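Local coordinates for protein multicopper oxidase (Arthrobacter sp. FB24, PDB 3GDC) that probably couples the oxidation of phenolic or related substrates to the reduction of dioxygen to water at copper centres, as a laccase-type multicopper oxidase, at residues 67-72 with 151-156; 73-78 with 120-125. All blocks are in the same frame, centred on the assembly; numbering follows the deposited sequence.

Contact 1: residues 67-72 with 151-156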
loop_
_atom_site.group_PDB
_atom_site.type_symbol
_atom_site.label_atom_id
_atom_site.label_comp_id
_atom_site.label_asym_id
_atom_site.label_seq_id
_atom_site.Cartn_x
_atom_site.Cartn_y
_atom_site.Cartn_z
ATOM N N THR A 67 -21.277 15.059 1.304
ATOM C CA THR A 67 -20.941 14.094 0.276
ATOM C C THR A 67 -21.688 14.512 -0.989
ATOM O O THR A 67 -22.909 14.371 -1.066
ATOM C CB THR A 67 -21.329 12.666 0.689
ATOM O OG1 THR A 67 -20.663 12.347 1.925
ATOM C CG2 THR A 67 -20.906 11.680 -0.385
ATOM N N LEU A 68 -20.958 15.060 -1.953
ATOM C CA LEU A 68 -21.577 15.527 -3.196
ATOM C C LEU A 68 -21.807 14.351 -4.132
ATOM O O LEU A 68 -20.932 13.490 -4.290
ATOM C CB LEU A 68 -20.712 16.611 -3.863
ATOM C CG LEU A 68 -20.222 17.770 -2.984
ATOM C CD1 LEU A 68 -19.402 18.724 -3.832
ATOM C CD2 LEU A 68 -21.337 18.529 -2.260
ATOM N N TRP A 69 -22.992 14.299 -4.738
ATOM C CA TRP A 69 -23.353 13.215 -5.649
ATOM C C TRP A 69 -23.774 13.807 -6.996
ATOM O O TRP A 69 -24.574 14.735 -7.043
ATOM C CB TRP A 69 -24.505 12.394 -5.055
ATOM C CG TRP A 69 -24.870 11.178 -5.863
ATOM C CD1 TRP A 69 -24.434 9.896 -5.660
ATOM C CD2 TRP A 69 -25.716 11.133 -7.021
ATOM N NE1 TRP A 69 -24.974 9.052 -6.609
ATOM C CE2 TRP A 69 -25.760 9.789 -7.459
ATOM C CE3 TRP A 69 -26.457 12.100 -7.724
ATOM C CZ2 TRP A 69 -26.510 9.385 -8.574
ATOM C CZ3 TRP A 69 -27.197 11.697 -8.834
ATOM C CH2 TRP A 69 -27.217 10.353 -9.247
ATOM N N ALA A 70 -23.218 13.278 -8.076
ATOM C CA ALA A 70 -23.610 13.702 -9.425
ATOM C C ALA A 70 -23.648 12.510 -10.361
ATOM O O ALA A 70 -23.140 11.437 -10.035
ATOM C CB ALA A 70 -22.656 14.752 -9.938
ATOM N N ARG A 71 -24.270 12.688 -11.526
ATOM C CA ARG A 71 -24.198 11.687 -12.571
ATOM C C ARG A 71 -23.173 12.099 -13.625
ATOM O O ARG A 71 -23.055 13.280 -13.961
ATOM C CB ARG A 71 -25.571 11.504 -13.201
ATOM C CG ARG A 71 -25.732 10.229 -13.980
ATOM C CD ARG A 71 -26.554 10.542 -15.197
ATOM N NE ARG A 71 -27.518 9.498 -15.517
ATOM C CZ ARG A 71 -28.481 9.642 -16.422
ATOM N NH1 ARG A 71 -28.597 10.784 -17.090
ATOM N NH2 ARG A 71 -29.328 8.649 -16.655
ATOM N N GLU A 72 -22.444 11.114 -14.143
ATOM C CA GLU A 72 -21.408 11.325 -15.144
ATOM C C GLU A 72 -21.899 12.278 -16.238
ATOM O O GLU A 72 -22.965 12.077 -16.814
ATOM C CB GLU A 72 -20.994 9.989 -15.758
ATOM C CG GLU A 72 -19.844 10.077 -16.736
ATOM C CD GLU A 72 -19.555 8.755 -17.443
ATOM O OE1 GLU A 72 -20.294 7.755 -17.254
ATOM O OE2 GLU A 72 -18.576 8.722 -18.209
ATOM N N ILE A 151 -19.002 11.888 -5.340
ATOM C CA ILE A 151 -19.376 10.632 -5.994
ATOM C C ILE A 151 -19.990 10.930 -7.356
ATOM O O ILE A 151 -20.933 11.695 -7.438
ATOM C CB ILE A 151 -20.435 9.867 -5.149
ATOM C CG1 ILE A 151 -19.980 9.735 -3.679
ATOM C CG2 ILE A 151 -20.847 8.542 -5.807
ATOM C CD1 ILE A 151 -18.644 9.053 -3.470
ATOM N N VAL A 152 -19.437 10.335 -8.409
ATOM C CA VAL A 152 -19.947 10.503 -9.775
ATOM C C VAL A 152 -20.395 9.142 -10.304
ATOM O O VAL A 152 -19.566 8.264 -10.582
ATOM C CB VAL A 152 -18.897 11.125 -10.717
ATOM C CG1 VAL A 152 -19.447 11.260 -12.152
ATOM C CG2 VAL A 152 -18.423 12.477 -10.209
ATOM N N GLU A 153 -21.710 8.968 -10.402
ATOM C CA GLU A 153 -22.316 7.734 -10.884
ATOM C C GLU A 153 -22.116 7.567 -12.395
ATOM O O GLU A 153 -22.380 8.502 -13.159
ATOM C CB GLU A 153 -23.810 7.725 -10.553
ATOM C CG GLU A 153 -24.491 6.364 -10.738
ATOM C CD GLU A 153 -24.387 5.484 -9.496
ATOM O OE1 GLU A 153 -25.429 5.235 -8.848
ATOM O OE2 GLU A 153 -23.269 5.051 -9.153
ATOM N N PRO A 154 -21.632 6.393 -12.829
ATOM C CA PRO A 154 -21.540 6.120 -14.267
ATOM C C PRO A 154 -22.893 6.227 -14.966
ATOM O O PRO A 154 -23.924 5.825 -14.409
ATOM C CB PRO A 154 -21.019 4.675 -14.329
ATOM C CG PRO A 154 -21.233 4.107 -12.954
ATOM C CD PRO A 154 -21.095 5.275 -12.029
ATOM N N LYS A 155 -22.874 6.788 -16.169
ATOM C CA LYS A 155 -24.060 6.863 -17.012
ATOM C C LYS A 155 -24.579 5.449 -17.299
ATOM O O LYS A 155 -25.785 5.201 -17.253
ATOM C CB LYS A 155 -23.731 7.622 -18.306
ATOM C CG LYS A 155 -24.893 7.818 -19.272
ATOM C CD LYS A 155 -25.834 8.940 -18.836
ATOM C CE LYS A 155 -26.969 9.131 -19.843
ATOM N NZ LYS A 155 -27.997 8.045 -19.796
ATOM N N GLU A 156 -23.661 4.519 -17.562
ATOM C CA GLU A 156 -24.032 3.142 -17.890
ATOM C C GLU A 156 -23.104 2.092 -17.271
ATOM O O GLU A 156 -21.876 2.202 -17.363
ATOM C CB GLU A 156 -24.115 2.975 -19.413
ATOM C CG GLU A 156 -25.510 3.280 -19.990
ATOM C CD GLU A 156 -25.496 4.249 -21.172
ATOM O OE1 GLU A 156 -24.404 4.747 -21.541
ATOM O OE2 GLU A 156 -26.593 4.521 -21.725
HETATM O O HOH W 1 -20.617 5.388 -18.228
#
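E72 and K155 meet where two parallel strands run out, the E72 side chain leading to the other backbone. Its CB lies 3.3 Å from E153 O, the carbonyl that also accepts a hydrogen bond from E72 N. CG stands anti to the backbone N (chi1 -175°) and the chain stays extended beyond it, which carries the carboxylate across K155 at about a right angle. CD comes near K155 N; OE1 accepts a nearly straight hydrogen bond from that nitrogen at 3.0 Å, through its anti lone pair, and touches K155 CB at 3.6 Å. OE1 accepts a second bond from a water oxygen 2.6 Å away, which in turn accepts one from E156 N, so it holds K155 N directly and E156 N through the water. Behind it the ladder is regular: I151 N to L68 O, A70 N to I151 O, E153 N to A70 O and E72 N to E153 O pair W69 with I151, A70 with V152 and R71 with E153.

On the face carrying W69, I151 and E153, the indole sets CD1 3.8 Å from I151 CG2 and CZ2 3.7 Å from E153 CB, while the E153 carboxylate forms a salt bridge with R158. K155 CD sits 3.6 Å above the centre of the R71 guanidinium; R71 NH2 and K155 NZ, like-charged donors, lie 3.5 Å apart, which probably costs some repulsion. On the other face V152 CG1 packs on E72 CA. This is a parallel strand pair of a cupredoxin-type beta sandwich, joining strands 67-71 and 147-153.

Contact 2: residues 73-78 with 120-125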
loop_
_atom_site.group_PDB
_atom_site.type_symbol
_atom_site.label_atom_id
_atom_site.label_comp_id
_atom_site.label_asym_id
_atom_site.label_seq_id
_atom_site.Cartn_x
_atom_site.Cartn_y
_atom_site.Cartn_z
ATOM N N GLY A 73 -21.126 13.328 -16.482
ATOM C CA GLY A 73 -21.458 14.297 -17.526
ATOM C C GLY A 73 -22.250 15.520 -17.106
ATOM O O GLY A 73 -22.365 16.466 -17.897
ATOM N N ASP A 74 -22.799 15.522 -15.879
ATOM C CA ASP A 74 -23.523 16.686 -15.340
ATOM C C ASP A 74 -22.613 17.906 -15.329
ATOM O O ASP A 74 -21.392 17.780 -15.172
ATOM C CB ASP A 74 -24.008 16.462 -13.889
ATOM C CG ASP A 74 -25.177 15.486 -13.763
ATOM O OD1 ASP A 74 -25.800 15.058 -14.770
ATOM O OD2 ASP A 74 -25.477 15.133 -12.598
ATOM N N ALA A 75 -23.207 19.088 -15.507
ATOM C CA ALA A 75 -22.488 20.336 -15.333
ATOM C C ALA A 75 -22.611 20.712 -13.861
ATOM O O ALA A 75 -23.721 20.757 -13.319
ATOM C CB ALA A 75 -23.080 21.431 -16.228
ATOM N N LEU A 76 -21.476 20.967 -13.214
ATOM C CA LEU A 76 -21.456 21.222 -11.764
ATOM C C LEU A 76 -21.052 22.644 -11.417
ATOM O O LEU A 76 -20.172 23.227 -12.060
ATOM C CB LEU A 76 -20.513 20.236 -11.041
ATOM C CG LEU A 76 -20.651 18.734 -11.329
ATOM C CD1 LEU A 76 -19.726 17.929 -10.411
ATOM C CD2 LEU A 76 -22.086 18.254 -11.177
ATOM N N ARG A 77 -21.700 23.184 -10.390
ATOM C CA ARG A 77 -21.338 24.473 -9.810
ATOM C C ARG A 77 -21.321 24.348 -8.296
ATOM O O ARG A 77 -22.333 23.984 -7.678
ATOM C CB ARG A 77 -22.328 25.570 -10.221
ATOM C CG ARG A 77 -22.275 25.931 -11.692
ATOM C CD ARG A 77 -23.201 27.098 -11.990
ATOM N NE ARG A 77 -23.317 27.305 -13.431
ATOM C CZ ARG A 77 -24.278 28.013 -14.017
ATOM N NH1 ARG A 77 -25.232 28.589 -13.291
ATOM N NH2 ARG A 77 -24.288 28.136 -15.334
ATOM N N ILE A 78 -20.168 24.639 -7.702
ATOM C CA ILE A 78 -20.050 24.696 -6.253
ATOM C C ILE A 78 -19.809 26.131 -5.843
ATOM O O ILE A 78 -18.753 26.687 -6.132
ATOM C CB ILE A 78 -18.897 23.806 -5.739
ATOM C CG1 ILE A 78 -19.135 22.337 -6.126
ATOM C CG2 ILE A 78 -18.698 23.996 -4.241
ATOM C CD1 ILE A 78 -20.164 21.655 -5.315
ATOM N N GLU A 120 -16.576 25.510 -11.115
ATOM C CA GLU A 120 -17.369 24.948 -12.206
ATOM C C GLU A 120 -16.563 23.914 -12.980
ATOM O O GLU A 120 -15.415 24.162 -13.342
ATOM C CB GLU A 120 -17.818 26.060 -13.166
ATOM C CG GLU A 120 -18.455 27.267 -12.480
ATOM C CD GLU A 120 -18.974 28.309 -13.462
ATOM O OE1 GLU A 120 -19.042 28.016 -14.681
ATOM O OE2 GLU A 120 -19.330 29.423 -13.004
ATOM N N PHE A 121 -17.174 22.757 -13.217
ATOM C CA PHE A 121 -16.591 21.687 -14.014
ATOM C C PHE A 121 -17.665 20.654 -14.329
ATOM O O PHE A 121 -18.775 20.711 -13.801
ATOM C CB PHE A 121 -15.386 21.027 -13.305
ATOM C CG PHE A 121 -15.587 20.818 -11.827
ATOM C CD1 PHE A 121 -16.380 19.776 -11.352
ATOM C CD2 PHE A 121 -14.985 21.665 -10.915
ATOM C CE1 PHE A 121 -16.563 19.586 -9.979
ATOM C CE2 PHE A 121 -15.177 21.488 -9.541
ATOM C CZ PHE A 121 -15.969 20.446 -9.084
ATOM N N ASP A 122 -17.334 19.711 -15.200
ATOM C CA ASP A 122 -18.237 18.613 -15.493
ATOM C C ASP A 122 -17.953 17.442 -14.553
ATOM O O ASP A 122 -16.845 17.318 -14.040
ATOM C CB ASP A 122 -18.115 18.197 -16.952
ATOM C CG ASP A 122 -18.661 19.260 -17.905
ATOM O OD1 ASP A 122 -19.574 20.013 -17.505
ATOM O OD2 ASP A 122 -18.179 19.337 -19.054
ATOM N N ALA A 123 -18.961 16.614 -14.307
ATOM C CA ALA A 123 -18.798 15.440 -13.441
ATOM C C ALA A 123 -18.081 14.346 -14.236
ATOM O O ALA A 123 -18.713 13.539 -14.929
ATOM C CB ALA A 123 -20.153 14.956 -12.920
ATOM N N THR A 124 -16.751 14.358 -14.169
ATOM C CA THR A 124 -15.922 13.412 -14.915
ATOM C C THR A 124 -14.598 13.177 -14.191
ATOM O O THR A 124 -14.092 14.093 -13.546
ATOM C CB THR A 124 -15.536 13.945 -16.316
ATOM O OG1 THR A 124 -16.492 14.910 -16.762
ATOM C CG2 THR A 124 -15.458 12.799 -17.299
ATOM N N PRO A 125 -14.039 11.952 -14.279
ATOM C CA PRO A 125 -14.636 10.727 -14.809
ATOM C C PRO A 125 -15.603 10.163 -13.788
ATOM O O PRO A 125 -15.626 10.633 -12.645
ATOM C CB PRO A 125 -13.428 9.793 -14.965
ATOM C CG PRO A 125 -12.503 10.236 -13.867
ATOM C CD PRO A 125 -12.652 11.728 -13.831
HETATM O O HOH W 2 -21.369 26.520 -14.908
#
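F121 O accepts a hydrogen bond from L76 N at 2.8 Å, and the return bond from F121 N to L76 O is longer, 3.2 Å, with its donor tilted 28° from the carbonyl plane. The two close the hydrogen-bonded pair of an antiparallel ladder, flanked by the non-hydrogen-bonded pairs A75 with D122 and R77 with E120. Past the strand ends the pairing continues in the loops: A123 N reaches D74 O, and G73 N meets A123 O at 2.9 Å, while A123 itself centres an inverse gamma turn.

On the face it shares with F121, L76 holds CG anti to the carbonyl carbon (chi1 -50°), 3.7 Å from F121 O. With chi2 at -174°, CD1 comes 3.6 Å from F121 CE1, approaching the ring obliquely, and 3.9 Å from A123 CB. The phenyl ring also meets F92 edge-to-face.

On the other face R77 and E120 lie side by side, pointing the same way, with CG against CG at 4.1 Å. Their charges are bridged by water: its oxygen accepts a bond from R77 NE at 2.6 Å in the guanidinium plane and gives a weak bond to E120 OE1. Farther along this face, D122 OD1 forms a salt bridge with R32.

Strand 75-82 lies between 116-122 and 33-49; the backbone of 33-49 hydrogen-bonds A75 and R77, while L76 and F121 press on F150 of strand 147-153.

Contact 2 is nested inside the chain loop that contact 1 closes: strand 67-71 leads directly into 75-82, then come 116-122 and finally 147-153. Their centres lie 10 Å apart, and all four strands belong to one mixed beta sheet. The two pairings differ in direction, parallel in contact 1 and antiparallel in contact 2, yet they share an interior: L68 CD1 touches I78 CD1 at 3.4 Å, A70 CB faces L76 CD2, and A123 packs against R71 O and V152 CG1. Both contacts lie in the same multicopper oxidase domain, with a bound copper about 14 Å from the L68 side chain and one about 11 Å from that of F121; neither contact supplies a copper ligand.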